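Local coordinates for protein HP0420 homologue (Helicobacter felis, PDB 3LW3) that is of unknown function but adopts the hotdog fold, in which an antiparallel sheet wraps round a central helix, and pairs with a second copy of itself, at residues L49-D52 and D53-H56; A88-E91 and I92-I96. All coordinates share one frame; numbering follows the deposited sequence.

Interactions 1 and 2 show how two tight turns, each closed within a few residues, can be joined into one loop region at the end of a hotdog fold. Their centres lie about 9 Å apart on the same side of the chain's centre. A probable hydrogen bond between Val55 N and Ile90 O, 2.8 Å long, joins the short strand 54-55 of interaction 1 to the chain of interaction 2. Beside it Leu49 CD2 packs on Ile92 CG2 at 3.9 Å. Interaction 1 is also bound to the second subunit, by a disulfide and a salt bridge among other contacts, whereas interaction 2 touches it through Pro89. The function being unknown, neither contact can be tied to an active site.

Interaction 1: L49-D52 and D53-H56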
# COMPACT_ATOMS: atom_id res chain seq x y z
N LEU B 49 -0.38 13.30 0.94
CA LEU B 49 -1.80 13.66 1.14
C LEU B 49 -2.68 13.33 -0.06
O LEU B 49 -2.28 13.53 -1.22
CB LEU B 49 -1.91 15.16 1.41
CG LEU B 49 -1.35 15.58 2.77
CD1 LEU B 49 -1.27 17.10 2.84
CD2 LEU B 49 -2.13 15.01 3.94
N CYS B 50 -3.88 12.83 0.22
CA CYS B 50 -4.94 12.77 -0.78
C CYS B 50 -5.71 14.07 -0.70
O CYS B 50 -5.83 14.78 -1.69
CB CYS B 50 -5.87 11.60 -0.49
SG CYS B 50 -7.46 11.61 -1.35
N GLU B 51 -6.23 14.36 0.48
CA GLU B 51 -6.91 15.64 0.76
C GLU B 51 -6.06 16.46 1.74
O GLU B 51 -5.08 15.96 2.29
CB GLU B 51 -8.33 15.44 1.36
CG GLU B 51 -9.19 14.31 0.74
CD GLU B 51 -9.92 14.75 -0.53
OE1 GLU B 51 -9.69 15.91 -0.95
OE2 GLU B 51 -10.66 13.93 -1.13
N ASP B 52 -6.43 17.73 1.95
CA ASP B 52 -5.76 18.55 2.95
C ASP B 52 -5.52 17.80 4.28
O ASP B 52 -4.46 17.95 4.89
CB ASP B 52 -6.62 19.78 3.26
CG ASP B 52 -6.50 20.86 2.22
OD1 ASP B 52 -7.42 21.71 2.16
OD2 ASP B 52 -5.48 20.92 1.50
N ASP B 53 -6.53 17.06 4.74
CA ASP B 53 -6.52 16.42 6.07
C ASP B 53 -6.62 14.89 6.01
O ASP B 53 -7.02 14.22 7.00
CB ASP B 53 -7.70 16.95 6.90
CG ASP B 53 -9.00 17.07 6.08
OD1 ASP B 53 -9.03 16.79 4.83
OD2 ASP B 53 -10.03 17.49 6.70
N VAL B 54 -6.26 14.33 4.86
CA VAL B 54 -6.32 12.89 4.69
C VAL B 54 -5.14 12.34 3.91
O VAL B 54 -4.97 12.58 2.68
CB VAL B 54 -7.63 12.43 3.99
CG1 VAL B 54 -7.68 10.92 3.97
CG2 VAL B 54 -8.90 13.05 4.67
N VAL B 55 -4.32 11.56 4.61
CA VAL B 55 -3.18 10.90 3.99
C VAL B 55 -3.71 9.83 3.04
O VAL B 55 -4.58 9.05 3.42
CB VAL B 55 -2.21 10.31 5.04
CG1 VAL B 55 -1.12 9.41 4.40
CG2 VAL B 55 -1.57 11.45 5.81
N HIS B 56 -3.15 9.77 1.84
CA HIS B 56 -3.58 8.79 0.86
C HIS B 56 -3.43 7.33 1.31
O HIS B 56 -2.39 6.96 1.91
CB HIS B 56 -2.79 8.95 -0.42
CG HIS B 56 -3.42 8.25 -1.57
ND1 HIS B 56 -2.75 7.35 -2.37
CD2 HIS B 56 -4.68 8.32 -2.06
CE1 HIS B 56 -3.57 6.90 -3.31
NE2 HIS B 56 -4.74 7.49 -3.15
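The imidazole of His56 meets Cys50 at its edge: Cys50 CB lies near the ring plane, 3.8 Å from His56 CD2, and the sulfur is likewise at the edge, with SG 5.5 Å from the ring centroid. This sulfur forms a disulfide with Cys19 of the second subunit. Across the two segments the ring is met at its edge alone. His56 also packs on Gly62 of the second subunit.

A classic beta bulge shapes the backbone. Cys50 and Glu51 both face Val54, whose carbonyl oxygen accepts two bonds, from Cys50 N at 2.7 Å and from Glu51 N at 3.1 Å. The first donor approaches nearly head-on to the carbonyl, the second in its plane on a lone pair. The return bond, Val54 N to Glu51 O, is 3.3 Å and nearly straight at the hydrogen (172°), yet its donor stands above the carbonyl plane. It closes a type I turn through Asp52 and Asp53.

Glu51 and Val54 lie side by side, with CB and CG of the glutamate each 4.1 Å from Val54 CB. The glutamate chain then bends at chi2 (-83°), and its OE2 accepts from Cys19 N of the second subunit. Asp52 OD2 makes a salt bridge with Arg21 of the second subunit. Leu49 and Val55 diverge, though Leu49 CD2 still reaches Val55 CG2.

This bulged hairpin follows strand 37-42 and leads into helix 57-72, with His56 at the N-cap position and Val55 packed on Pro44.

Interaction 2: A88-E91 and I92-I96; sequences APIE and IKQEI
Gln94 reaches back across its own turn to Ile90 and Glu91, and its atoms from CB to OE1 each meet something there. CB lies 3.5 Å from Glu91 O and also brushes Ile90 CG2. CG runs past the same carbonyl oxygen, and CD comes up beside Glu91 N. At the tip, OE1 accepts a hydrogen bond from Glu91 N, 2.8 Å long and 167° at the hydrogen, with the donor tilted out of the amide's carbonyl plane; it also sits 3.5 Å from Ile90 CA. With CG anti to the carbonyl carbon (chi1 -67°) and the chain extended beyond it, the amide can span the turn and reach this N-H.

The backbone closes the same loop. Gln94 N donates to Glu91 O at 3.3 Å, completing a type II turn with Ile92 and Lys93 at its corners; the positive phi of Lys93 (82°) belongs to that geometry. One side chain thus adds a second bond between the residues that the turn already joins.

On the buried side, Ile90 and Ile96 meet tip to tip, CG2 of the first 3.9 Å from CG1 of the second.

The loop connects strand 77-86 to strand 96-105: Ile96 opens the latter, backbone-bonded to Leu42 of strand 37-42, while Gln94 and Ile96 both rest on Phe118 of strand 109-118.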
# COMPACT_ATOMS: atom_id res chain seq x y z
N ALA B 88 -9.35 5.31 10.75
CA ALA B 88 -9.51 6.74 10.87
C ALA B 88 -8.59 7.46 9.89
O ALA B 88 -7.49 6.91 9.55
CB ALA B 88 -9.18 7.17 12.29
N PRO B 89 -9.01 8.68 9.44
CA PRO B 89 -8.17 9.47 8.53
C PRO B 89 -6.97 10.03 9.28
O PRO B 89 -7.10 10.45 10.41
CB PRO B 89 -9.09 10.62 8.09
CG PRO B 89 -10.04 10.78 9.20
CD PRO B 89 -10.31 9.35 9.68
N ILE B 90 -5.82 10.03 8.65
CA ILE B 90 -4.59 10.48 9.28
C ILE B 90 -4.19 11.82 8.63
O ILE B 90 -4.35 11.99 7.39
CB ILE B 90 -3.48 9.37 9.09
CG1 ILE B 90 -3.93 8.03 9.65
CG2 ILE B 90 -2.20 9.76 9.74
CD1 ILE B 90 -4.46 8.07 11.03
N GLU B 91 -3.67 12.74 9.44
CA GLU B 91 -3.15 14.03 8.98
C GLU B 91 -1.65 14.04 9.08
O GLU B 91 -1.05 13.25 9.84
CB GLU B 91 -3.69 15.17 9.88
CG GLU B 91 -5.18 15.34 9.85
CD GLU B 91 -5.63 16.33 10.92
OE1 GLU B 91 -6.17 15.88 11.96
OE2 GLU B 91 -5.41 17.54 10.72
N ILE B 92 -1.01 14.99 8.38
CA ILE B 92 0.43 15.18 8.56
C ILE B 92 0.71 15.49 10.02
O ILE B 92 -0.16 15.93 10.75
CB ILE B 92 0.98 16.30 7.65
CG1 ILE B 92 0.20 17.58 7.88
CG2 ILE B 92 0.99 15.85 6.16
CD1 ILE B 92 0.83 18.79 7.18
N LYS B 93 1.94 15.20 10.43
CA LYS B 93 2.38 15.40 11.82
C LYS B 93 1.97 14.29 12.75
O LYS B 93 2.59 14.15 13.81
CB LYS B 93 1.97 16.77 12.42
CG LYS B 93 2.57 17.98 11.71
CD LYS B 93 2.24 19.25 12.49
CE LYS B 93 2.46 20.53 11.69
NZ LYS B 93 2.21 21.82 12.48
N GLN B 94 0.99 13.47 12.39
CA GLN B 94 0.67 12.33 13.25
C GLN B 94 1.71 11.22 13.09
O GLN B 94 1.88 10.72 11.99
CB GLN B 94 -0.73 11.78 12.95
CG GLN B 94 -1.88 12.72 13.30
CD GLN B 94 -3.23 12.00 13.17
OE1 GLN B 94 -3.99 12.27 12.22
NE2 GLN B 94 -3.52 11.07 14.11
N GLU B 95 2.33 10.78 14.18
CA GLU B 95 3.21 9.60 14.16
C GLU B 95 2.40 8.32 14.26
O GLU B 95 1.76 8.08 15.29
CB GLU B 95 4.15 9.62 15.37
CG GLU B 95 5.17 10.68 15.28
CD GLU B 95 6.23 10.52 16.35
OE1 GLU B 95 6.11 9.62 17.25
OE2 GLU B 95 7.20 11.30 16.25
N ILE B 96 2.43 7.50 13.22
CA ILE B 96 1.72 6.18 13.27
C ILE B 96 2.71 5.00 13.35
O ILE B 96 3.52 4.83 12.42
CB ILE B 96 0.87 5.99 12.00
CG1 ILE B 96 0.05 7.24 11.71
CG2 ILE B 96 -0.06 4.80 12.16
CD1 ILE B 96 -0.88 7.63 12.89